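Local atomic coordinates of GCN5-related N-acetyltransferase (Brucella melitensis biovar Abortus 2308, PDB entry 3TCV), a protein that probably transfers an acetyl group from acetyl-CoA to an amino group of its substrate. Residues 150-153 and 154-158; 215-218 and 219-223; 83-86 and 87-91. All coordinates share one frame; numbering follows the deposited sequence.

Interaction 1 (150-153 and 154-158)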
ATOM      1  N   LEU B 150      12.924   9.492  17.220  1.00 18.84           N
ATOM      2  CA  LEU B 150      12.033  10.599  17.539  1.00 18.99           C
ATOM      3  C   LEU B 150      10.687  10.521  16.791  1.00 18.98           C
ATOM      4  O   LEU B 150       9.649  10.834  17.356  1.00 19.79           O
ATOM      5  CB  LEU B 150      12.723  11.937  17.305  1.00 19.34           C
ATOM      6  CG  LEU B 150      13.842  12.320  18.282  1.00 20.03           C
ATOM      7  CD1 LEU B 150      14.604  13.517  17.724  1.00 19.89           C
ATOM      8  CD2 LEU B 150      13.324  12.572  19.706  1.00 20.79           C
ATOM      9  N   PHE B 151      10.700  10.103  15.525  1.00 18.35           N
ATOM     10  CA  PHE B 151       9.464   9.867  14.805  1.00 18.16           C
ATOM     11  C   PHE B 151       8.676   8.703  15.417  1.00 18.30           C
ATOM     12  O   PHE B 151       7.457   8.800  15.593  1.00 18.54           O
ATOM     13  CB  PHE B 151       9.754   9.536  13.337  1.00 17.70           C
ATOM     14  CG  PHE B 151       9.750  10.717  12.389  1.00 17.73           C
ATOM     15  CD1 PHE B 151       9.734  12.044  12.826  1.00 18.22           C
ATOM     16  CD2 PHE B 151       9.818  10.480  11.008  1.00 17.48           C
ATOM     17  CE1 PHE B 151       9.727  13.086  11.900  1.00 18.39           C
ATOM     18  CE2 PHE B 151       9.820  11.520  10.090  1.00 17.69           C
ATOM     19  CZ  PHE B 151       9.783  12.824  10.549  1.00 18.06           C
ATOM     20  N   MET B 152       9.368   7.605  15.727  1.00 18.39           N
ATOM     21  CA  MET B 152       8.696   6.404  16.215  1.00 18.73           C
ATOM     22  C   MET B 152       8.006   6.701  17.548  1.00 18.91           C
ATOM     23  O   MET B 152       6.849   6.317  17.797  1.00 18.29           O
ATOM     24  CB  MET B 152       9.675   5.251  16.370  1.00 19.36           C
ATOM     25  CG  MET B 152       8.964   3.917  16.566  1.00 19.66           C
ATOM     26  SD  MET B 152       9.947   2.498  16.073  1.00 22.25           S
ATOM     27  CE  MET B 152      11.213   2.554  17.291  1.00 19.12           C
ATOM     28  N   GLN B 153       8.727   7.422  18.395  1.00 18.91           N
ATOM     29  CA  GLN B 153       8.202   7.817  19.699  1.00 19.63           C
ATOM     30  C   GLN B 153       6.953   8.693  19.574  1.00 19.76           C
ATOM     31  O   GLN B 153       5.975   8.515  20.304  1.00 19.60           O
ATOM     32  CB  GLN B 153       9.268   8.592  20.449  1.00 20.09           C
ATOM     33  CG  GLN B 153       8.881   8.897  21.878  1.00 20.89           C
ATOM     34  CD  GLN B 153      10.049   9.400  22.674  1.00 21.93           C
ATOM     35  OE1 GLN B 153      10.430   8.794  23.689  1.00 23.04           O
ATOM     36  NE2 GLN B 153      10.649  10.484  22.215  1.00 21.89           N
ATOM     37  N   TYR B 154       7.008   9.645  18.647  1.00 20.22           N
ATOM     38  CA  TYR B 154       5.901  10.577  18.418  1.00 20.67           C
ATOM     39  C   TYR B 154       4.663   9.837  17.928  1.00 20.46           C
ATOM     40  O   TYR B 154       3.553  10.050  18.436  1.00 20.64           O
ATOM     41  CB  TYR B 154       6.342  11.615  17.410  1.00 20.93           C
ATOM     42  CG  TYR B 154       5.276  12.586  16.977  1.00 21.83           C
ATOM     43  CD1 TYR B 154       4.619  13.407  17.900  1.00 22.62           C
ATOM     44  CD2 TYR B 154       4.950  12.718  15.621  1.00 22.19           C
ATOM     45  CE1 TYR B 154       3.653  14.329  17.476  1.00 22.95           C
ATOM     46  CE2 TYR B 154       3.993  13.621  15.197  1.00 22.36           C
ATOM     47  CZ  TYR B 154       3.350  14.423  16.120  1.00 22.76           C
ATOM     48  OH  TYR B 154       2.406  15.303  15.637  1.00 23.42           O
ATOM     49  N   VAL B 155       4.897   8.944  16.974  1.00 19.14           N
ATOM     50  CA  VAL B 155       3.856   8.151  16.344  1.00 19.44           C
ATOM     51  C   VAL B 155       3.119   7.279  17.374  1.00 19.15           C
ATOM     52  O   VAL B 155       1.887   7.211  17.353  1.00 19.29           O
ATOM     53  CB  VAL B 155       4.467   7.352  15.162  1.00 19.04           C
ATOM     54  CG1 VAL B 155       3.633   6.150  14.776  1.00 18.74           C
ATOM     55  CG2 VAL B 155       4.725   8.316  13.981  1.00 18.72           C
ATOM     56  N   PHE B 156       3.853   6.664  18.302  1.00 19.09           N
ATOM     57  CA  PHE B 156       3.247   5.742  19.252  1.00 19.11           C
ATOM     58  C   PHE B 156       2.833   6.408  20.559  1.00 20.18           C
ATOM     59  O   PHE B 156       1.694   6.290  20.946  1.00 20.19           O
ATOM     60  CB  PHE B 156       4.173   4.561  19.528  1.00 18.76           C
ATOM     61  CG  PHE B 156       4.271   3.593  18.375  1.00 18.01           C
ATOM     62  CD1 PHE B 156       3.134   2.967  17.881  1.00 18.39           C
ATOM     63  CD2 PHE B 156       5.474   3.299  17.802  1.00 17.78           C
ATOM     64  CE1 PHE B 156       3.207   2.062  16.817  1.00 17.77           C
ATOM     65  CE2 PHE B 156       5.560   2.417  16.734  1.00 17.33           C
ATOM     66  CZ  PHE B 156       4.431   1.792  16.250  1.00 17.63           C
ATOM     67  N   ASP B 157       3.749   7.106  21.216  1.00 20.54           N
ATOM     68  CA  ASP B 157       3.422   7.732  22.498  1.00 21.69           C
ATOM     69  C   ASP B 157       2.545   8.966  22.392  1.00 22.08           C
ATOM     70  O   ASP B 157       1.810   9.265  23.347  1.00 23.30           O
ATOM     71  CB  ASP B 157       4.689   8.119  23.272  1.00 22.18           C
ATOM     72  CG  ASP B 157       5.437   6.929  23.820  1.00 21.95           C
ATOM     73  OD1 ASP B 157       4.879   5.816  23.924  1.00 22.33           O
ATOM     74  OD2 ASP B 157       6.616   7.127  24.162  1.00 23.02           O
ATOM     75  N   VAL B 158       2.637   9.722  21.305  1.00 21.55           N
ATOM     76  CA  VAL B 158       1.827  10.950  21.194  1.00 22.06           C
ATOM     77  C   VAL B 158       0.596  10.730  20.313  1.00 21.93           C
ATOM     78  O   VAL B 158      -0.516  10.972  20.749  1.00 22.37           O
ATOM     79  CB  VAL B 158       2.651  12.161  20.719  1.00 22.39           C
ATOM     80  CG1 VAL B 158       1.766  13.394  20.548  1.00 22.51           C
ATOM     81  CG2 VAL B 158       3.763  12.441  21.720  1.00 22.03           C
TER

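Interaction 2 (215-218 and 219-223)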
ATOM      1  N   ALA B 215       9.072  -2.497  24.043  1.00 18.76           N
ATOM      2  CA  ALA B 215      10.378  -3.156  24.155  1.00 18.74           C
ATOM      3  C   ALA B 215      11.406  -2.454  23.275  1.00 18.90           C
ATOM      4  O   ALA B 215      12.571  -2.304  23.663  1.00 19.36           O
ATOM      5  CB  ALA B 215      10.277  -4.638  23.808  1.00 18.61           C
ATOM      6  N   LEU B 216      10.984  -2.007  22.095  1.00 18.62           N
ATOM      7  CA  LEU B 216      11.878  -1.236  21.256  1.00 19.36           C
ATOM      8  C   LEU B 216      12.316   0.055  21.931  1.00 19.15           C
ATOM      9  O   LEU B 216      13.505   0.379  21.921  1.00 18.77           O
ATOM     10  CB  LEU B 216      11.241  -0.948  19.901  1.00 19.73           C
ATOM     11  CG  LEU B 216      11.271  -2.146  18.982  1.00 20.26           C
ATOM     12  CD1 LEU B 216      10.463  -1.786  17.730  1.00 20.51           C
ATOM     13  CD2 LEU B 216      12.711  -2.553  18.617  1.00 20.26           C
ATOM     14  N   LYS B 217      11.365   0.780  22.504  1.00 19.26           N
ATOM     15  CA  LYS B 217      11.675   2.038  23.170  1.00 19.90           C
ATOM     16  C   LYS B 217      12.805   1.844  24.193  1.00 20.23           C
ATOM     17  O   LYS B 217      13.774   2.611  24.186  1.00 21.09           O
ATOM     18  CB  LYS B 217      10.426   2.634  23.840  1.00 19.89           C
ATOM     19  CG  LYS B 217      10.669   3.951  24.557  1.00 20.47           C
ATOM     20  CD  LYS B 217       9.404   4.513  25.200  1.00 20.81           C
ATOM     21  CE  LYS B 217       9.630   5.936  25.698  1.00 21.67           C
ATOM     22  NZ  LYS B 217       8.401   6.485  26.345  1.00 22.06           N
ATOM     23  N   GLN B 218      12.699   0.809  25.031  1.00 26.85           N
ATOM     24  CA  GLN B 218      13.718   0.527  26.059  1.00 27.57           C
ATOM     25  C   GLN B 218      15.099   0.279  25.438  1.00 25.33           C
ATOM     26  O   GLN B 218      16.104   0.763  25.946  1.00 24.79           O
ATOM     27  CB  GLN B 218      13.307  -0.662  26.958  1.00 30.09           C
ATOM     28  CG  GLN B 218      12.014  -0.417  27.730  1.00 33.57           C
ATOM     29  CD  GLN B 218      11.782  -1.361  28.902  1.00 37.14           C
ATOM     30  OE1 GLN B 218      12.110  -2.552  28.849  1.00 39.08           O
ATOM     31  NE2 GLN B 218      11.204  -0.824  29.978  1.00 40.23           N
ATOM     32  N   ALA B 219      15.136  -0.451  24.320  1.00 23.32           N
ATOM     33  CA  ALA B 219      16.400  -0.817  23.676  1.00 22.02           C
ATOM     34  C   ALA B 219      17.064   0.397  23.021  1.00 21.25           C
ATOM     35  O   ALA B 219      18.282   0.538  23.065  1.00 20.62           O
ATOM     36  CB  ALA B 219      16.175  -1.936  22.656  1.00 21.29           C
ATOM     37  N   TYR B 220      16.263   1.256  22.395  1.00 20.56           N
ATOM     38  CA  TYR B 220      16.790   2.477  21.804  1.00 20.36           C
ATOM     39  C   TYR B 220      17.321   3.416  22.898  1.00 21.17           C
ATOM     40  O   TYR B 220      18.370   4.025  22.733  1.00 20.48           O
ATOM     41  CB  TYR B 220      15.717   3.220  21.047  1.00 19.97           C
ATOM     42  CG  TYR B 220      15.454   2.813  19.597  1.00 19.31           C
ATOM     43  CD1 TYR B 220      15.863   3.628  18.527  1.00 18.85           C
ATOM     44  CD2 TYR B 220      14.729   1.656  19.287  1.00 19.71           C
ATOM     45  CE1 TYR B 220      15.568   3.274  17.197  1.00 18.73           C
ATOM     46  CE2 TYR B 220      14.459   1.305  17.983  1.00 19.22           C
ATOM     47  CZ  TYR B 220      14.877   2.106  16.937  1.00 18.96           C
ATOM     48  OH  TYR B 220      14.536   1.736  15.639  1.00 19.01           O
ATOM     49  N   GLN B 221      16.539   3.569  23.964  1.00 22.75           N
ATOM     50  CA  GLN B 221      16.929   4.480  25.055  1.00 24.89           C
ATOM     51  C   GLN B 221      18.251   4.017  25.646  1.00 25.02           C
ATOM     52  O   GLN B 221      19.113   4.829  25.945  1.00 26.26           O
ATOM     53  CB  GLN B 221      15.846   4.548  26.137  1.00 27.01           C
ATOM     54  CG  GLN B 221      14.731   5.531  25.811  1.00 27.90           C
ATOM     55  CD  GLN B 221      13.582   5.492  26.810  1.00 30.12           C
ATOM     56  OE1 GLN B 221      13.283   4.458  27.402  1.00 32.50           O
ATOM     57  NE2 GLN B 221      12.907   6.625  26.961  1.00 32.37           N
ATOM     58  N   ALA B 222      18.421   2.714  25.790  1.00 24.94           N
ATOM     59  CA  ALA B 222      19.660   2.158  26.334  1.00 25.35           C
ATOM     60  C   ALA B 222      20.826   2.425  25.378  1.00 24.59           C
ATOM     61  O   ALA B 222      21.896   2.841  25.802  1.00 25.21           O
ATOM     62  CB  ALA B 222      19.505   0.664  26.592  1.00 25.33           C
ATOM     63  N   TRP B 223      20.594   2.226  24.079  1.00 22.70           N
ATOM     64  CA  TRP B 223      21.626   2.415  23.062  1.00 21.79           C
ATOM     65  C   TRP B 223      22.043   3.861  22.895  1.00 22.14           C
ATOM     66  O   TRP B 223      23.228   4.144  22.686  1.00 22.59           O
ATOM     67  CB  TRP B 223      21.165   1.834  21.698  1.00 20.35           C
ATOM     68  CG  TRP B 223      22.286   1.875  20.694  1.00 20.08           C
ATOM     69  CD1 TRP B 223      23.327   0.963  20.544  1.00 20.38           C
ATOM     70  CD2 TRP B 223      22.584   2.934  19.731  1.00 19.74           C
ATOM     71  NE1 TRP B 223      24.191   1.364  19.580  1.00 20.26           N
ATOM     72  CE2 TRP B 223      23.801   2.523  19.042  1.00 20.06           C
ATOM     73  CE3 TRP B 223      21.968   4.120  19.355  1.00 19.24           C
ATOM     74  CZ2 TRP B 223      24.361   3.278  18.034  1.00 20.25           C
ATOM     75  CZ3 TRP B 223      22.556   4.880  18.356  1.00 19.24           C
ATOM     76  CH2 TRP B 223      23.722   4.461  17.704  1.00 19.56           C
TER

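Interaction 3 (83-86 and 87-91)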
ATOM      1  N   ALA B  83      20.139  26.727  -7.289  1.00 20.48           N
ATOM      2  CA  ALA B  83      18.928  27.172  -7.961  1.00 20.59           C
ATOM      3  C   ALA B  83      18.061  25.984  -8.396  1.00 20.48           C
ATOM      4  O   ALA B  83      16.847  26.026  -8.280  1.00 19.71           O
ATOM      5  CB  ALA B  83      19.256  28.068  -9.148  1.00 20.76           C
ATOM      6  N   GLU B  84      18.694  24.913  -8.878  1.00 21.13           N
ATOM      7  CA  GLU B  84      17.952  23.750  -9.369  1.00 21.90           C
ATOM      8  C   GLU B  84      17.271  22.965  -8.251  1.00 21.04           C
ATOM      9  O   GLU B  84      16.343  22.210  -8.516  1.00 20.25           O
ATOM     10  CB  GLU B  84      18.861  22.835 -10.217  1.00 23.68           C
ATOM     11  CG  GLU B  84      19.095  23.368 -11.633  1.00 27.29           C
ATOM     12  CD  GLU B  84      19.995  22.485 -12.503  1.00 30.43           C
ATOM     13  OE1 GLU B  84      20.661  21.574 -11.989  1.00 35.06           O
ATOM     14  OE2 GLU B  84      20.046  22.711 -13.725  1.00 34.78           O
ATOM     15  N   PHE B  85      17.723  23.172  -7.022  1.00 20.25           N
ATOM     16  CA  PHE B  85      17.171  22.504  -5.844  1.00 20.28           C
ATOM     17  C   PHE B  85      15.858  23.145  -5.385  1.00 20.43           C
ATOM     18  O   PHE B  85      15.021  22.505  -4.740  1.00 19.12           O
ATOM     19  CB  PHE B  85      18.221  22.567  -4.729  1.00 20.29           C
ATOM     20  CG  PHE B  85      17.877  21.789  -3.488  1.00 20.16           C
ATOM     21  CD1 PHE B  85      17.565  20.439  -3.573  1.00 20.07           C
ATOM     22  CD2 PHE B  85      17.950  22.384  -2.238  1.00 20.56           C
ATOM     23  CE1 PHE B  85      17.292  19.697  -2.437  1.00 20.10           C
ATOM     24  CE2 PHE B  85      17.670  21.659  -1.093  1.00 20.53           C
ATOM     25  CZ  PHE B  85      17.352  20.309  -1.194  1.00 20.46           C
ATOM     26  N   GLU B  86      15.676  24.420  -5.719  1.00 20.64           N
ATOM     27  CA  GLU B  86      14.565  25.173  -5.148  1.00 21.72           C
ATOM     28  C   GLU B  86      13.167  24.601  -5.408  1.00 20.90           C
ATOM     29  O   GLU B  86      12.371  24.573  -4.489  1.00 21.49           O
ATOM     30  CB  GLU B  86      14.621  26.660  -5.560  1.00 23.24           C
ATOM     31  CG  GLU B  86      13.769  27.560  -4.664  1.00 24.83           C
ATOM     32  CD  GLU B  86      14.269  27.692  -3.227  1.00 25.83           C
ATOM     33  OE1 GLU B  86      15.470  27.501  -2.947  1.00 27.62           O
ATOM     34  OE2 GLU B  86      13.444  28.024  -2.330  1.00 28.91           O
ATOM     35  N   PRO B  87      12.867  24.143  -6.632  1.00 20.35           N
ATOM     36  CA  PRO B  87      11.516  23.612  -6.847  1.00 20.67           C
ATOM     37  C   PRO B  87      11.161  22.429  -5.942  1.00 20.30           C
ATOM     38  O   PRO B  87      10.091  22.421  -5.344  1.00 20.07           O
ATOM     39  CB  PRO B  87      11.543  23.174  -8.310  1.00 20.80           C
ATOM     40  CG  PRO B  87      12.507  24.125  -8.935  1.00 20.98           C
ATOM     41  CD  PRO B  87      13.594  24.277  -7.903  1.00 20.70           C
ATOM     42  N   TRP B  88      12.052  21.453  -5.857  1.00 19.56           N
ATOM     43  CA  TRP B  88      11.833  20.314  -4.939  1.00 19.33           C
ATOM     44  C   TRP B  88      11.727  20.756  -3.522  1.00 19.27           C
ATOM     45  O   TRP B  88      10.887  20.263  -2.772  1.00 19.87           O
ATOM     46  CB  TRP B  88      12.918  19.236  -5.074  1.00 18.79           C
ATOM     47  CG  TRP B  88      12.649  18.058  -4.149  1.00 18.64           C
ATOM     48  CD1 TRP B  88      11.930  16.895  -4.425  1.00 19.15           C
ATOM     49  CD2 TRP B  88      13.059  17.928  -2.756  1.00 18.34           C
ATOM     50  NE1 TRP B  88      11.881  16.084  -3.316  1.00 18.66           N
ATOM     51  CE2 TRP B  88      12.535  16.644  -2.285  1.00 18.54           C
ATOM     52  CE3 TRP B  88      13.762  18.732  -1.864  1.00 18.29           C
ATOM     53  CZ2 TRP B  88      12.738  16.207  -0.985  1.00 18.34           C
ATOM     54  CZ3 TRP B  88      13.968  18.266  -0.565  1.00 18.22           C
ATOM     55  CH2 TRP B  88      13.450  17.030  -0.140  1.00 18.25           C
ATOM     56  N   LEU B  89      12.584  21.684  -3.117  1.00 20.00           N
ATOM     57  CA  LEU B  89      12.607  22.168  -1.753  1.00 20.22           C
ATOM     58  C   LEU B  89      11.291  22.846  -1.385  1.00 21.03           C
ATOM     59  O   LEU B  89      10.727  22.604  -0.317  1.00 20.65           O
ATOM     60  CB  LEU B  89      13.761  23.161  -1.585  1.00 20.86           C
ATOM     61  CG  LEU B  89      13.905  23.794  -0.214  1.00 21.18           C
ATOM     62  CD1 LEU B  89      14.293  22.742   0.831  1.00 20.47           C
ATOM     63  CD2 LEU B  89      14.936  24.906  -0.301  1.00 21.96           C
ATOM     64  N   ASP B  90      10.814  23.725  -2.263  1.00 21.69           N
ATOM     65  CA  ASP B  90       9.546  24.419  -2.013  1.00 23.00           C
ATOM     66  C   ASP B  90       8.361  23.448  -1.921  1.00 23.03           C
ATOM     67  O   ASP B  90       7.514  23.563  -1.033  1.00 23.70           O
ATOM     68  CB  ASP B  90       9.300  25.466  -3.094  1.00 23.89           C
ATOM     69  CG  ASP B  90      10.353  26.551  -3.091  1.00 25.03           C
ATOM     70  OD1 ASP B  90      11.168  26.588  -2.140  1.00 26.76           O
ATOM     71  OD2 ASP B  90      10.392  27.353  -4.048  1.00 26.47           O
ATOM     72  N   LYS B  91       8.282  22.506  -2.846  1.00 23.36           N
ATOM     73  CA  LYS B  91       7.186  21.533  -2.825  1.00 24.23           C
ATOM     74  C   LYS B  91       7.237  20.703  -1.538  1.00 23.23           C
ATOM     75  O   LYS B  91       6.214  20.521  -0.857  1.00 22.80           O
ATOM     76  CB  LYS B  91       7.260  20.629  -4.035  1.00 26.39           C
ATOM     77  CG  LYS B  91       6.105  19.668  -4.150  1.00 28.90           C
ATOM     78  CD  LYS B  91       6.310  18.755  -5.348  1.00 31.62           C
ATOM     79  CE  LYS B  91       5.077  17.894  -5.586  1.00 34.11           C
ATOM     80  NZ  LYS B  91       5.465  16.703  -6.383  1.00 36.67           N
TER
HETATM   81  O   HOH W   1      14.354  20.689  -7.479  1.00 17.99           O

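Interaction 1 (150-153 and 154-158)
Met152 and Phe156, one helical turn apart on helix 142-158, make the apolar part of this local contact: CG of Met152 lies 3.7 Å from CE2 of Phe156, and the two side chains slant across each other. Met152 sends CG anti to its backbone N (chi1 -167°) and bends only at the thioether; its flexible chain also touches Tyr164 and Tyr220. An aromatic residue suits position 156 because its ring can stack on the ring of Trp213.

The polar pair is Gln153 and Asp157, on the side facing helix 213-224. Their closest side-chain approach is aliphatic to acid, CG of Gln153 to OD2 of Asp157 at 3.7 Å. The carboxylate of Asp157 has its strong partners beyond the turn, Trp213 NE1 at OD1 and the ammonium group of Lys217 at OD2.

Backbone bonds join each residue to the one a turn earlier. Asp157 N donates to Gln153 O at 2.8 Å, Val155 N to Phe151 O at 2.9 Å, and Phe156 N to Met152 O at 3.1 Å. In the beta-alpha-beta unit of strand 126-134, this helix and strand 163-169, Phe151 and Val155 face the sheet, touching Leu117 and Tyr164.

The chemistry implies hydrocarbon against the sheet and a mixed side toward helix 213-224, where the apolar patch of Met152 and Phe156 adjoins an acid whose negative charge is probably stabilised by Trp213 NE1 and Lys217 NZ.

Interaction 2 (215-218 and 219-223)
The ring of Tyr220 carries the carbonyl oxygen of Leu216 at its edge, in the ring plane, with CD2 of Tyr220 3.2 Å from Leu216 O. Near the same edge the isobutyl group of Leu216 makes a looser contact, its CD2 4.3 Å from CE2 of Tyr220. Beyond this turn the ring meets Phe149, their planes inclined at about 30°, and touches Met152; the phenol oxygen is hydrogen-bonded to Phe182 O. An aromatic residue with a polar end suits this place, since the ring can pack in the interior while its hydroxyl satisfies a main-chain carbonyl. A second flat group in the contact is the amide of Gln221, whose NE2 lies 3.6 Å from CE of Lys217 and whose OE1 is 3.9 Å from CG of the same lysine.

Lys217 is stretched out in full, with CG anti to the backbone N (chi1 -180°), and this carries its methylenes past the Gln221 amide and its ammonium group to a salt bridge with Asp157. All of this belongs to helix 213-224, which follows the sheet strand 199-209 in a GNAT-family chain and packs against helix 142-158 on one side and helix 239-245 on another.

Regular main-chain bonds run beneath the side chains. Tyr220 N reaches Leu216 O at 2.9 Å, and Gln221 N reaches Lys217 O at 2.9 Å. Leu216 O thus meets both the backbone N-H and the ring edge of Tyr220. Ala219 and Ala222 bear only methyl groups, compact enough for close approach to helix 239-245, where Ala219 touches Arg243 and Ala222 touches Phe242, while Gln218 and Gln221 lie exposed.

Interaction 3 (83-86 and 87-91)
Phe85 meets Trp88 and Leu89 on the tightly packed side of this helical turn. The Phe85 ring and the six-membered ring of Trp88 have planes at 25°, but they are slid so far apart that they barely overlap; the closest atoms are CE1 of Phe85 and CE3 of Trp88, 3.7 Å apart. Leu89 sets its CB over one face of the Phe85 ring, offset toward the rim, and its CD1 lies 4.0 Å from CE2 of Phe85. With CG anti to the backbone N (chi1 -173°), the Phe85 ring swings along the helix to these partners, and it also packs on Leu58 and Phe59 of helix 51-61. Large apolar residues suit this seam between two helices, where Leu89 touches Ala51; Trp88 instead meets Phe100 edge-to-face.

Helix 82-94, part of the GNAT domain, is kinked here. Pro87 has no N-H to offer Ala83, and the next amide, Trp88 N, also has no bond to the preceding turn; a water accepts from Trp88 N at 2.9 Å and donates to Glu84 O, bridging the gap. Regular bonding resumes with Leu89 N to Phe85 O and with Asp90 N to Glu86 O at 2.8 Å.

The looser side is the solvent side, where Glu84 and Pro87 are exposed and the acids of Glu86 and Asp90 meet. The chain of Glu86, bent at chi2, brings OE2 within 2.7 Å of OD1 of Asp90, their carboxylate planes 67° apart. Two acid oxygens so close suggest that one group probably holds a proton. The other oxygen of Glu86, OE1, forms a salt bridge with Arg82, which would partly offset the crowded negative charge.

Interactions 1 and 2 belong to one neighbourhood: their centres are 13 Å apart, and helices 142-158 and 213-224 meet through the Asp157 OD2 to Lys217 NZ salt bridge of 2.9 Å and through Met152 CE packed 3.5 Å from Tyr220 CE2. Interaction 1 is the most buried, whereas 2 and 3 are partly exposed. Interaction 3 stands apart, its centre about 37 Å from that of interaction 2 and across the centre of the chain, and it packs on helix 51-61 instead. Opposite charges join the first two contacts, while interaction 3 brings two acids together and has a water bridging where proline interrupts the helical bonding.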